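Local coordinates for protein photoreceptor-histidine kinase BphP (Stigmatella aurantiaca DW4/3-1, PDB 6BAF) that probably senses light through a bilin chromophore held in its chromophore-binding domain and passes the signal to its own histidine kinase part, at residues A179-Y184 / T274-T279; Q148-L153 / G269-T274; R208-I213 / E246-M251. All blocks are in the same frame, centred on the assembly; numbering follows the deposited sequence.

Interaction 1: A179-Y184 / T274-T279. With BLR (3-[5-[(Z)-(4-ethenyl-3-methyl-5-oxidanylidene-pyrrol-2-ylidene)methyl]-2-[[5-[(Z)-(3-ethenyl-4-methyl-5-oxidanylidene-pyrrol-2-ylidene)methyl]-3-(3-hydroxy-3-oxopropyl)-4-methyl-1H-pyrrol-2-yl]methyl]-4-methyl-1H-pyrrol-3-yl]propanoic acid), chain B.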
loop_
_atom_site.group_PDB
_atom_site.type_symbol
_atom_site.label_atom_id
_atom_site.label_comp_id
_atom_site.label_asym_id
_atom_site.label_seq_id
_atom_site.Cartn_x
_atom_site.Cartn_y
_atom_site.Cartn_z
ATOM N N ALA A 179 24.163 -16.412 3.956
ATOM C CA ALA A 179 25.408 -17.105 3.604
ATOM C C ALA A 179 25.279 -18.622 3.729
ATOM O O ALA A 179 26.060 -19.356 3.117
ATOM C CB ALA A 179 26.565 -16.603 4.464
ATOM N N ARG A 180 24.285 -19.102 4.472
ATOM C CA ARG A 180 23.915 -20.514 4.588
ATOM C C ARG A 180 23.355 -21.133 3.294
ATOM O O ARG A 180 23.247 -22.368 3.189
ATOM C CB ARG A 180 22.898 -20.616 5.738
ATOM C CG ARG A 180 21.693 -21.527 5.516
ATOM C CD ARG A 180 20.769 -21.479 6.726
ATOM N NE ARG A 180 20.516 -20.079 7.046
ATOM C CZ ARG A 180 19.797 -19.662 8.089
ATOM N NH1 ARG A 180 19.259 -20.556 8.922
ATOM N NH2 ARG A 180 19.628 -18.352 8.299
ATOM N N ALA A 181 22.981 -20.326 2.314
ATOM C CA ALA A 181 22.356 -20.821 1.102
ATOM C C ALA A 181 23.380 -20.767 -0.020
ATOM O O ALA A 181 24.013 -19.720 -0.235
ATOM C CB ALA A 181 21.112 -19.993 0.756
ATOM N N ASP A 182 23.552 -21.896 -0.716
ATOM C CA ASP A 182 24.417 -21.932 -1.890
ATOM C C ASP A 182 23.973 -20.897 -2.916
ATOM O O ASP A 182 22.775 -20.633 -3.071
ATOM C CB ASP A 182 24.391 -23.306 -2.551
ATOM C CG ASP A 182 24.789 -24.432 -1.608
ATOM O OD1 ASP A 182 25.515 -24.181 -0.628
ATOM O OD2 ASP A 182 24.365 -25.585 -1.862
ATOM N N PRO A 183 24.923 -20.329 -3.667
ATOM C CA PRO A 183 24.598 -19.336 -4.705
ATOM C C PRO A 183 24.158 -20.002 -6.001
ATOM O O PRO A 183 24.930 -20.748 -6.613
ATOM C CB PRO A 183 25.925 -18.588 -4.900
ATOM C CG PRO A 183 26.970 -19.653 -4.574
ATOM C CD PRO A 183 26.376 -20.476 -3.461
ATOM N N TYR A 184 22.948 -19.672 -6.468
ATOM C CA TYR A 184 22.478 -20.136 -7.768
ATOM C C TYR A 184 22.643 -19.080 -8.848
ATOM O O TYR A 184 22.278 -19.324 -10.009
ATOM C CB TYR A 184 21.015 -20.549 -7.676
ATOM C CG TYR A 184 20.761 -21.732 -6.782
ATOM C CD1 TYR A 184 21.782 -22.623 -6.441
ATOM C CD2 TYR A 184 19.500 -21.965 -6.279
ATOM C CE1 TYR A 184 21.528 -23.722 -5.627
ATOM C CE2 TYR A 184 19.244 -23.055 -5.463
ATOM C CZ TYR A 184 20.257 -23.934 -5.149
ATOM O OH TYR A 184 19.978 -25.015 -4.328
ATOM N N THR A 274 13.281 -19.277 -1.432
ATOM C CA THR A 274 13.448 -20.621 -0.906
ATOM C C THR A 274 14.082 -20.538 0.468
ATOM O O THR A 274 14.884 -19.640 0.761
ATOM C CB THR A 274 14.305 -21.505 -1.857
ATOM O OG1 THR A 274 15.465 -20.778 -2.265
ATOM C CG2 THR A 274 13.517 -21.855 -3.145
ATOM N N GLN A 275 13.692 -21.473 1.311
ATOM C CA GLN A 275 14.204 -21.609 2.662
ATOM C C GLN A 275 14.970 -22.917 2.716
ATOM O O GLN A 275 14.411 -23.962 2.369
ATOM C CB GLN A 275 13.059 -21.642 3.668
ATOM C CG GLN A 275 13.513 -21.510 5.105
ATOM C CD GLN A 275 13.893 -20.074 5.471
ATOM O OE1 GLN A 275 14.060 -19.196 4.611
ATOM N NE2 GLN A 275 13.994 -19.827 6.754
ATOM N N VAL A 276 16.242 -22.867 3.104
ATOM C CA VAL A 276 16.977 -24.110 3.312
ATOM C C VAL A 276 16.791 -24.580 4.748
ATOM O O VAL A 276 16.776 -25.785 5.004
ATOM C CB VAL A 276 18.465 -23.939 2.943
ATOM C CG1 VAL A 276 18.596 -23.279 1.576
ATOM C CG2 VAL A 276 19.152 -23.085 3.929
ATOM N N SER A 277 16.570 -23.630 5.662
ATOM C CA SER A 277 16.386 -23.780 7.104
ATOM C C SER A 277 15.219 -24.675 7.453
ATOM O O SER A 277 15.287 -25.894 7.316
ATOM C CB SER A 277 16.118 -22.408 7.767
ATOM O OG SER A 277 17.136 -21.433 7.497
ATOM N N GLY A 278 14.163 -24.066 7.955
ATOM C CA GLY A 278 12.964 -24.779 8.345
ATOM C C GLY A 278 11.810 -24.183 7.561
ATOM O O GLY A 278 11.964 -23.924 6.358
ATOM N N THR A 279 10.691 -23.901 8.229
ATOM C CA THR A 279 9.474 -23.463 7.562
ATOM C C THR A 279 9.467 -21.953 7.316
ATOM O O THR A 279 10.298 -21.206 7.829
ATOM C CB THR A 279 8.258 -23.825 8.398
ATOM O OG1 THR A 279 8.304 -23.065 9.608
ATOM C CG2 THR A 279 8.247 -25.301 8.690
HETATM C CHA BLR B . 6.821 -25.633 -10.079
HETATM N NA BLR B . 9.337 -25.377 -10.228
HETATM C C1A BLR B . 8.129 -24.915 -9.874
HETATM C C2A BLR B . 8.243 -23.652 -9.285
HETATM C C3A BLR B . 9.550 -23.318 -9.301
HETATM C C4A BLR B . 10.222 -24.407 -9.876
HETATM C CMA BLR B . 10.132 -21.974 -8.772
HETATM C CAA BLR B . 7.069 -22.824 -8.758
HETATM C CBA BLR B . 6.623 -23.249 -7.334
HETATM C CGA BLR B . 7.575 -22.715 -6.253
HETATM O O1A BLR B . 7.715 -21.459 -6.177
HETATM O O2A BLR B . 8.223 -23.486 -5.447
HETATM C CHB BLR B . 11.693 -24.601 -10.174
HETATM N NB BLR B . 12.732 -23.636 -8.092
HETATM C C1B BLR B . 12.693 -24.052 -9.545
HETATM C C2B BLR B . 14.031 -23.748 -10.107
HETATM C C3B BLR B . 14.867 -23.174 -9.133
HETATM C C4B BLR B . 14.128 -23.065 -7.844
HETATM C CMB BLR B . 14.478 -23.990 -11.553
HETATM O OB BLR B . 14.511 -22.650 -6.808
HETATM C CAB BLR B . 16.305 -22.721 -9.439
HETATM C CBB BLR B . 17.024 -22.060 -8.563
HETATM N NC BLR B . 9.819 -29.911 -11.864
HETATM C C1C BLR B . 11.039 -30.684 -12.330
HETATM C C2C BLR B . 10.507 -31.815 -13.149
HETATM C C3C BLR B . 9.090 -31.781 -13.234
HETATM C C4C BLR B . 8.599 -30.611 -12.440
HETATM C CMC BLR B . 11.416 -32.827 -13.811
HETATM O OC BLR B . 12.175 -30.457 -12.086
HETATM C CAC BLR B . 8.202 -32.786 -13.992
HETATM C CBC BLR B . 8.405 -33.075 -15.290
HETATM C CHD BLR B . 7.357 -30.271 -12.282
HETATM N ND BLR B . 7.663 -27.819 -11.183
HETATM C C1D BLR B . 6.883 -28.994 -11.634
HETATM C C2D BLR B . 5.466 -28.810 -11.368
HETATM C C3D BLR B . 5.320 -27.489 -10.768
HETATM C C4D BLR B . 6.668 -26.825 -10.649
HETATM C CMD BLR B . 4.361 -29.821 -11.699
HETATM C CAD BLR B . 4.019 -26.867 -10.306
HETATM C CBD BLR B . 3.888 -27.082 -8.807
HETATM C CGD BLR B . 2.492 -26.550 -8.548
HETATM O O1D BLR B . 2.243 -25.318 -8.778
HETATM O O2D BLR B . 1.587 -27.367 -8.198
#
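R180 lays the aliphatic start of its side chain across V276, with CG of R180 only 3.4 Å from CG2 of V276 and the next methylene close to the same methyl. The first torsion of the arginine sits well away from a staggered position (chi1 138°), and a bend about the CG-CD bond (chi3 50°) then turns the guanidinium toward S277. There the serine OG lies over one face of the group, 2.7 Å from R180 NH1, but the angle is too poor for a hydrogen bond. S277 OG is hydrogen-bonded to D157 instead, and R180 NE forms a salt bridge with D178. Arginine suits this exposed spot because its methylenes can cover a valine while its charge pairs with D178 and, weakly and at longer range, with D157. The valine has a second branch: V276 CG1 packs 4.2 Å from A181 CB, a small methyl that fits this buried place. Farther along, Y184 CD2 comes within 3.4 Å of CBB at the end of a bilin vinyl group, approaching obliquely. The contact thus joins the loop after strand 170-177 to the end of strand 266-275, beside the bilin pocket of a phytochrome GAF domain, which Y184 and T274 help to line.

Interaction 2: Q148-L153 / G269-T274. With BLR (3-[5-[(Z)-(4-ethenyl-3-methyl-5-oxidanylidene-pyrrol-2-ylidene)methyl]-2-[[5-[(Z)-(3-ethenyl-4-methyl-5-oxidanylidene-pyrrol-2-ylidene)methyl]-3-(3-hydroxy-3-oxopropyl)-4-methyl-1H-pyrrol-2-yl]methyl]-4-methyl-1H-pyrrol-3-yl]propanoic acid), chain B.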
loop_
_atom_site.group_PDB
_atom_site.type_symbol
_atom_site.label_atom_id
_atom_site.label_comp_id
_atom_site.label_asym_id
_atom_site.label_seq_id
_atom_site.Cartn_x
_atom_site.Cartn_y
_atom_site.Cartn_z
ATOM N N GLN A 148 16.472 -8.051 -2.888
ATOM C CA GLN A 148 16.820 -7.581 -1.543
ATOM C C GLN A 148 15.576 -7.175 -0.760
ATOM O O GLN A 148 15.434 -7.512 0.420
ATOM C CB GLN A 148 17.780 -6.380 -1.614
ATOM C CG GLN A 148 19.168 -6.674 -2.165
ATOM C CD GLN A 148 20.095 -7.374 -1.155
ATOM O OE1 GLN A 148 19.646 -7.947 -0.134
ATOM N NE2 GLN A 148 21.399 -7.382 -1.473
ATOM N N GLU A 149 14.646 -6.477 -1.405
ATOM C CA GLU A 149 13.415 -6.082 -0.712
ATOM C C GLU A 149 12.583 -7.295 -0.285
ATOM O O GLU A 149 12.136 -7.393 0.874
ATOM C CB GLU A 149 12.606 -5.164 -1.631
ATOM C CG GLU A 149 11.499 -4.414 -0.926
ATOM C CD GLU A 149 12.043 -3.296 -0.023
ATOM O OE1 GLU A 149 13.189 -2.821 -0.250
ATOM O OE2 GLU A 149 11.317 -2.904 0.920
ATOM N N VAL A 150 12.363 -8.253 -1.203
ATOM C CA VAL A 150 11.512 -9.407 -0.852
ATOM C C VAL A 150 12.163 -10.265 0.224
ATOM O O VAL A 150 11.489 -10.835 1.084
ATOM C CB VAL A 150 11.208 -10.242 -2.113
ATOM C CG1 VAL A 150 10.537 -11.595 -1.705
ATOM C CG2 VAL A 150 10.333 -9.432 -3.069
ATOM N N ARG A 151 13.473 -10.434 0.164
ATOM C CA ARG A 151 14.129 -11.221 1.201
ATOM C C ARG A 151 14.057 -10.520 2.552
ATOM O O ARG A 151 13.870 -11.171 3.592
ATOM C CB ARG A 151 15.582 -11.475 0.807
ATOM C CG ARG A 151 16.267 -12.361 1.800
ATOM C CD ARG A 151 17.598 -12.854 1.289
ATOM N NE ARG A 151 18.682 -12.485 2.182
ATOM C CZ ARG A 151 18.918 -13.070 3.346
ATOM N NH1 ARG A 151 18.140 -14.045 3.773
ATOM N NH2 ARG A 151 19.928 -12.675 4.098
ATOM N N GLY A 152 14.192 -9.187 2.558
ATOM C CA GLY A 152 14.035 -8.451 3.806
ATOM C C GLY A 152 12.653 -8.594 4.418
ATOM O O GLY A 152 12.517 -8.845 5.616
ATOM N N LEU A 153 11.599 -8.452 3.605
ATOM C CA LEU A 153 10.241 -8.579 4.153
ATOM C C LEU A 153 9.934 -9.991 4.660
ATOM O O LEU A 153 9.246 -10.155 5.676
ATOM C CB LEU A 153 9.212 -8.193 3.093
ATOM C CG LEU A 153 9.300 -6.733 2.699
ATOM C CD1 LEU A 153 8.506 -6.464 1.405
ATOM C CD2 LEU A 153 8.808 -5.866 3.880
ATOM N N GLY A 269 9.049 -14.129 -15.975
ATOM C CA GLY A 269 9.997 -14.520 -14.965
ATOM C C GLY A 269 9.251 -14.735 -13.678
ATOM O O GLY A 269 8.025 -14.639 -13.617
ATOM N N LEU A 270 10.017 -15.073 -12.655
ATOM C CA LEU A 270 9.472 -15.284 -11.333
ATOM C C LEU A 270 10.395 -14.588 -10.354
ATOM O O LEU A 270 11.601 -14.528 -10.577
ATOM C CB LEU A 270 9.407 -16.773 -10.926
ATOM C CG LEU A 270 8.620 -17.813 -11.730
ATOM C CD1 LEU A 270 8.771 -19.126 -10.971
ATOM C CD2 LEU A 270 7.169 -17.431 -11.821
ATOM N N ILE A 271 9.822 -14.075 -9.277
ATOM C CA ILE A 271 10.557 -13.877 -8.039
ATOM C C ILE A 271 10.392 -15.177 -7.281
ATOM O O ILE A 271 9.275 -15.545 -6.923
ATOM C CB ILE A 271 10.013 -12.697 -7.210
ATOM C CG1 ILE A 271 9.932 -11.405 -8.031
ATOM C CG2 ILE A 271 10.899 -12.473 -5.978
ATOM C CD1 ILE A 271 9.028 -10.314 -7.365
ATOM N N SER A 272 11.488 -15.877 -7.021
ATOM C CA SER A 272 11.433 -17.187 -6.388
ATOM C C SER A 272 12.199 -17.132 -5.084
ATOM O O SER A 272 13.372 -16.761 -5.086
ATOM C CB SER A 272 12.045 -18.284 -7.317
ATOM O OG SER A 272 12.086 -19.543 -6.623
ATOM N N CYS A 273 11.555 -17.515 -3.980
ATOM C CA CYS A 273 12.172 -17.535 -2.658
ATOM C C CYS A 273 12.200 -18.945 -2.142
ATOM O O CYS A 273 11.240 -19.707 -2.345
ATOM C CB CYS A 273 11.412 -16.689 -1.614
ATOM S SG CYS A 273 11.039 -15.049 -2.250
ATOM N N THR A 274 13.281 -19.277 -1.432
ATOM C CA THR A 274 13.448 -20.621 -0.906
ATOM C C THR A 274 14.082 -20.538 0.468
ATOM O O THR A 274 14.884 -19.640 0.761
ATOM C CB THR A 274 14.305 -21.505 -1.857
ATOM O OG1 THR A 274 15.465 -20.778 -2.265
ATOM C CG2 THR A 274 13.517 -21.855 -3.145
HETATM C CHA BLR B . 6.821 -25.633 -10.079
HETATM N NA BLR B . 9.337 -25.377 -10.228
HETATM C C1A BLR B . 8.129 -24.915 -9.874
HETATM C C2A BLR B . 8.243 -23.652 -9.285
HETATM C C3A BLR B . 9.550 -23.318 -9.301
HETATM C C4A BLR B . 10.222 -24.407 -9.876
HETATM C CMA BLR B . 10.132 -21.974 -8.772
HETATM C CAA BLR B . 7.069 -22.824 -8.758
HETATM C CBA BLR B . 6.623 -23.249 -7.334
HETATM C CGA BLR B . 7.575 -22.715 -6.253
HETATM O O1A BLR B . 7.715 -21.459 -6.177
HETATM O O2A BLR B . 8.223 -23.486 -5.447
HETATM C CHB BLR B . 11.693 -24.601 -10.174
HETATM N NB BLR B . 12.732 -23.636 -8.092
HETATM C C1B BLR B . 12.693 -24.052 -9.545
HETATM C C2B BLR B . 14.031 -23.748 -10.107
HETATM C C3B BLR B . 14.867 -23.174 -9.133
HETATM C C4B BLR B . 14.128 -23.065 -7.844
HETATM C CMB BLR B . 14.478 -23.990 -11.553
HETATM O OB BLR B . 14.511 -22.650 -6.808
HETATM C CAB BLR B . 16.305 -22.721 -9.439
HETATM C CBB BLR B . 17.024 -22.060 -8.563
HETATM N NC BLR B . 9.819 -29.911 -11.864
HETATM C C1C BLR B . 11.039 -30.684 -12.330
HETATM C C2C BLR B . 10.507 -31.815 -13.149
HETATM C C3C BLR B . 9.090 -31.781 -13.234
HETATM C C4C BLR B . 8.599 -30.611 -12.440
HETATM C CMC BLR B . 11.416 -32.827 -13.811
HETATM O OC BLR B . 12.175 -30.457 -12.086
HETATM C CAC BLR B . 8.202 -32.786 -13.992
HETATM C CBC BLR B . 8.405 -33.075 -15.290
HETATM C CHD BLR B . 7.357 -30.271 -12.282
HETATM N ND BLR B . 7.663 -27.819 -11.183
HETATM C C1D BLR B . 6.883 -28.994 -11.634
HETATM C C2D BLR B . 5.466 -28.810 -11.368
HETATM C C3D BLR B . 5.320 -27.489 -10.768
HETATM C C4D BLR B . 6.668 -26.825 -10.649
HETATM C CMD BLR B . 4.361 -29.821 -11.699
HETATM C CAD BLR B . 4.019 -26.867 -10.306
HETATM C CBD BLR B . 3.888 -27.082 -8.807
HETATM C CGD BLR B . 2.492 -26.550 -8.548
HETATM O O1D BLR B . 2.243 -25.318 -8.778
HETATM O O2D BLR B . 1.587 -27.367 -8.198
#
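V150 and C273 make the tightest apolar touch here, the valine CG1 lying 3.5 Å from the cysteine SG. The other branch, CG2 of V150, meets CG2 of I271 at a looser 4.2 Å. One torsion serves both: with CG1 of V150 anti to the backbone N (chi1 170°), the two methyls spread toward two strand residues. A branched valine is well suited to a helix face pressed on a sheet, being short and rigid, and the isoleucine and the thiol give a greasy surface to match. No hydrogen bond crosses between the segments; backbone bonds such as G152 N to Q148 O, 3.0 Å, hold the helix, and the strand pairs with its neighbours. Alternation along the strand sends L270, S272 and T274 to the bilin side: L270 CD1 and S272 OG each lie 3.8 Å from the bilin methyl CMA, and T274 CG2 is 3.9 Å from its carbonyl oxygen OB. Strand 266-275 is therefore a wall with helix on one side and chromophore on the other. Strands 158-164 and 255-263 flank it in the antiparallel sheet, while helix 284-300 packs beside helix 139-154, touching V150 through C290.

Interaction 3: R208-I213 / E246-M251. With BLR (3-[5-[(Z)-(4-ethenyl-3-methyl-5-oxidanylidene-pyrrol-2-ylidene)methyl]-2-[[5-[(Z)-(3-ethenyl-4-methyl-5-oxidanylidene-pyrrol-2-ylidene)methyl]-3-(3-hydroxy-3-oxopropyl)-4-methyl-1H-pyrrol-2-yl]methyl]-4-methyl-1H-pyrrol-3-yl]propanoic acid), chain B.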
loop_
_atom_site.group_PDB
_atom_site.type_symbol
_atom_site.label_atom_id
_atom_site.label_comp_id
_atom_site.label_asym_id
_atom_site.label_seq_id
_atom_site.Cartn_x
_atom_site.Cartn_y
_atom_site.Cartn_z
ATOM N N ARG A 208 2.300 -17.972 -5.257
ATOM C CA ARG A 208 2.142 -19.294 -4.673
ATOM C C ARG A 208 3.083 -19.386 -3.493
ATOM O O ARG A 208 4.195 -18.844 -3.530
ATOM C CB ARG A 208 2.432 -20.420 -5.686
ATOM C CG ARG A 208 3.802 -20.337 -6.309
ATOM C CD ARG A 208 3.714 -20.476 -7.818
ATOM N NE ARG A 208 2.900 -19.433 -8.473
ATOM C CZ ARG A 208 3.425 -18.379 -9.095
ATOM N NH1 ARG A 208 2.632 -17.479 -9.687
ATOM N NH2 ARG A 208 4.760 -18.208 -9.090
ATOM N N ILE A 209 2.648 -20.073 -2.453
ATOM C CA ILE A 209 3.477 -20.252 -1.270
ATOM C C ILE A 209 3.336 -21.679 -0.756
ATOM O O ILE A 209 2.223 -22.224 -0.657
ATOM C CB ILE A 209 3.159 -19.216 -0.164
ATOM C CG1 ILE A 209 4.207 -19.357 0.954
ATOM C CG2 ILE A 209 1.742 -19.372 0.378
ATOM C CD1 ILE A 209 4.210 -18.234 1.942
ATOM N N ILE A 210 4.480 -22.280 -0.426
ATOM C CA ILE A 210 4.575 -23.598 0.196
ATOM C C ILE A 210 5.339 -23.408 1.502
ATOM O O ILE A 210 6.574 -23.445 1.494
ATOM C CB ILE A 210 5.287 -24.586 -0.738
ATOM C CG1 ILE A 210 4.635 -24.558 -2.114
ATOM C CG2 ILE A 210 5.346 -26.017 -0.122
ATOM C CD1 ILE A 210 5.506 -25.165 -3.210
ATOM N N PRO A 211 4.670 -23.160 2.630
ATOM C CA PRO A 211 5.418 -22.799 3.854
ATOM C C PRO A 211 6.170 -23.958 4.475
ATOM O O PRO A 211 7.096 -23.711 5.252
ATOM C CB PRO A 211 4.334 -22.262 4.802
ATOM C CG PRO A 211 3.014 -22.732 4.217
ATOM C CD PRO A 211 3.216 -22.953 2.756
ATOM N N THR A 212 5.776 -25.205 4.201
ATOM C CA THR A 212 6.593 -26.377 4.489
ATOM C C THR A 212 6.332 -27.435 3.424
ATOM O O THR A 212 5.169 -27.704 3.079
ATOM C CB THR A 212 6.324 -26.958 5.875
ATOM O OG1 THR A 212 7.141 -28.118 6.023
ATOM C CG2 THR A 212 4.855 -27.357 6.070
ATOM N N ILE A 213 7.404 -28.015 2.877
ATOM C CA ILE A 213 7.189 -29.076 1.903
ATOM C C ILE A 213 6.783 -30.398 2.536
ATOM O O ILE A 213 6.427 -31.311 1.800
ATOM C CB ILE A 213 8.414 -29.352 1.020
ATOM C CG1 ILE A 213 9.483 -30.085 1.836
ATOM C CG2 ILE A 213 8.888 -28.053 0.361
ATOM C CD1 ILE A 213 10.674 -30.552 0.981
ATOM N N GLU A 246 9.155 -33.173 -4.447
ATOM C CA GLU A 246 10.366 -33.989 -4.393
ATOM C C GLU A 246 11.545 -33.289 -5.049
ATOM O O GLU A 246 12.680 -33.456 -4.601
ATOM C CB GLU A 246 10.122 -35.377 -5.002
ATOM C CG GLU A 246 11.161 -36.406 -4.462
ATOM C CD GLU A 246 10.926 -36.818 -2.978
ATOM O OE1 GLU A 246 11.857 -37.423 -2.358
ATOM O OE2 GLU A 246 9.813 -36.539 -2.420
ATOM N N TYR A 247 11.301 -32.461 -6.068
ATOM C CA TYR A 247 12.325 -31.532 -6.508
ATOM C C TYR A 247 12.851 -30.684 -5.347
ATOM O O TYR A 247 14.058 -30.488 -5.221
ATOM C CB TYR A 247 11.760 -30.633 -7.590
ATOM C CG TYR A 247 12.727 -29.641 -8.225
ATOM C CD1 TYR A 247 13.441 -30.016 -9.331
ATOM C CD2 TYR A 247 12.863 -28.306 -7.785
ATOM C CE1 TYR A 247 14.263 -29.177 -9.979
ATOM C CE2 TYR A 247 13.768 -27.389 -8.469
ATOM C CZ TYR A 247 14.454 -27.863 -9.562
ATOM O OH TYR A 247 15.347 -27.112 -10.341
ATOM N N LEU A 248 11.955 -30.146 -4.509
ATOM C CA LEU A 248 12.383 -29.249 -3.440
ATOM C C LEU A 248 13.180 -30.023 -2.404
ATOM O O LEU A 248 14.272 -29.600 -2.005
ATOM C CB LEU A 248 11.168 -28.543 -2.796
ATOM C CG LEU A 248 10.478 -27.490 -3.694
ATOM C CD1 LEU A 248 9.300 -26.720 -3.045
ATOM C CD2 LEU A 248 11.507 -26.553 -4.222
ATOM N N HIS A 249 12.664 -31.190 -2.006
ATOM C CA HIS A 249 13.373 -32.079 -1.090
ATOM C C HIS A 249 14.793 -32.395 -1.572
ATOM O O HIS A 249 15.748 -32.312 -0.796
ATOM C CB HIS A 249 12.575 -33.358 -0.907
ATOM C CG HIS A 249 13.116 -34.256 0.162
ATOM N ND1 HIS A 249 12.479 -34.439 1.375
ATOM C CD2 HIS A 249 14.227 -35.034 0.198
ATOM C CE1 HIS A 249 13.178 -35.287 2.113
ATOM N NE2 HIS A 249 14.242 -35.664 1.420
ATOM N N ASN A 250 14.955 -32.730 -2.857
ATOM C CA ASN A 250 16.282 -33.053 -3.388
ATOM C C ASN A 250 17.163 -31.829 -3.488
ATOM O O ASN A 250 18.397 -31.923 -3.445
ATOM C CB ASN A 250 16.197 -33.659 -4.797
ATOM C CG ASN A 250 17.590 -33.719 -5.488
ATOM O OD1 ASN A 250 17.989 -32.814 -6.271
ATOM N ND2 ASN A 250 18.370 -34.759 -5.124
ATOM N N MET A 251 16.564 -30.684 -3.741
ATOM C CA MET A 251 17.355 -29.490 -3.773
ATOM C C MET A 251 17.778 -29.063 -2.365
ATOM O O MET A 251 18.587 -28.144 -2.231
ATOM C CB MET A 251 16.531 -28.431 -4.482
ATOM C CG MET A 251 17.313 -27.406 -5.144
ATOM S SD MET A 251 16.102 -26.366 -5.922
ATOM C CE MET A 251 16.433 -24.803 -5.160
HETATM C CHA BLR B . 6.821 -25.633 -10.079
HETATM N NA BLR B . 9.337 -25.377 -10.228
HETATM C C1A BLR B . 8.129 -24.915 -9.874
HETATM C C2A BLR B . 8.243 -23.652 -9.285
HETATM C C3A BLR B . 9.550 -23.318 -9.301
HETATM C C4A BLR B . 10.222 -24.407 -9.876
HETATM C CMA BLR B . 10.132 -21.974 -8.772
HETATM C CAA BLR B . 7.069 -22.824 -8.758
HETATM C CBA BLR B . 6.623 -23.249 -7.334
HETATM C CGA BLR B . 7.575 -22.715 -6.253
HETATM O O1A BLR B . 7.715 -21.459 -6.177
HETATM O O2A BLR B . 8.223 -23.486 -5.447
HETATM C CHB BLR B . 11.693 -24.601 -10.174
HETATM N NB BLR B . 12.732 -23.636 -8.092
HETATM C C1B BLR B . 12.693 -24.052 -9.545
HETATM C C2B BLR B . 14.031 -23.748 -10.107
HETATM C C3B BLR B . 14.867 -23.174 -9.133
HETATM C C4B BLR B . 14.128 -23.065 -7.844
HETATM C CMB BLR B . 14.478 -23.990 -11.553
HETATM O OB BLR B . 14.511 -22.650 -6.808
HETATM C CAB BLR B . 16.305 -22.721 -9.439
HETATM C CBB BLR B . 17.024 -22.060 -8.563
HETATM N NC BLR B . 9.819 -29.911 -11.864
HETATM C C1C BLR B . 11.039 -30.684 -12.330
HETATM C C2C BLR B . 10.507 -31.815 -13.149
HETATM C C3C BLR B . 9.090 -31.781 -13.234
HETATM C C4C BLR B . 8.599 -30.611 -12.440
HETATM C CMC BLR B . 11.416 -32.827 -13.811
HETATM O OC BLR B . 12.175 -30.457 -12.086
HETATM C CAC BLR B . 8.202 -32.786 -13.992
HETATM C CBC BLR B . 8.405 -33.075 -15.290
HETATM C CHD BLR B . 7.357 -30.271 -12.282
HETATM N ND BLR B . 7.663 -27.819 -11.183
HETATM C C1D BLR B . 6.883 -28.994 -11.634
HETATM C C2D BLR B . 5.466 -28.810 -11.368
HETATM C C3D BLR B . 5.320 -27.489 -10.768
HETATM C C4D BLR B . 6.668 -26.825 -10.649
HETATM C CMD BLR B . 4.361 -29.821 -11.699
HETATM C CAD BLR B . 4.019 -26.867 -10.306
HETATM C CBD BLR B . 3.888 -27.082 -8.807
HETATM C CGD BLR B . 2.492 -26.550 -8.548
HETATM O O1D BLR B . 2.243 -25.318 -8.778
HETATM O O2D BLR B . 1.587 -27.367 -8.198
#
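I213 approaches the H249 imidazole obliquely, and its CD1 rests more closely on the helix backbone, 3.6 Å from H249 N. The second ring, that of Y247, turns toward the bilin: the carbonyl oxygen OC comes obliquely to within 3.1 Å of Y247 CD1, while CE2 of the tyrosine lies 3.7 Å from the bilin carbon C1B. Its hydroxyl reaches the methyl CMB, with OH and CMB 3.5 Å apart. Were Y247 replaced by an alanine, the ring wedged between the two end rings of the bilin would be gone, which is likely to leave a gap and let those rings turn more freely. Between the segments L248 carries the contact, its CD1 meeting I213 CG2 at 3.7 Å and I210 CD1, tip to tip, at 4.1 Å. I210 CD1 also lies 3.9 Å from bilin O2A, so one methyl faces both leucine and propionate. I213 has CG1 between its backbone N and carbonyl carbon (chi1 74°), which lets this branched residue fill two directions, CG2 serving the leucine and CD1 the exposed histidine. M251, long and flexible, brings its CE 3.3 Å from the bilin oxygen OB. With no hydrogen bond or salt bridge across it, the seam between strand 207-210 with the loop after it and helix 242-251 rests on shape and burial of hydrocarbon, leaving polar grips on the bilin to residues such as H244 and S256.

In the fold
All three contacts lie in the GAF domain and have a segment touching the same bilin, though in interaction 2 the strand does so with the side turned from the helix. Interactions 1 and 2 share T274, their centres about 12 Å apart: one continues from the end of strand 266-275 into the loop, the other packs helix 139-154 on I271 and C273. Interaction 3 centres about 12 Å from interaction 1 and 15 Å from interaction 2. It meets the first where Y184 CE2 packs on M251 CE at 3.3 Å, beside the bilin ring bearing OB, and the second where L270 CD2 lies 3.7 Å from R208 NH2. R208 also bonds to S258, itself hydrogen-bonded to the bilin.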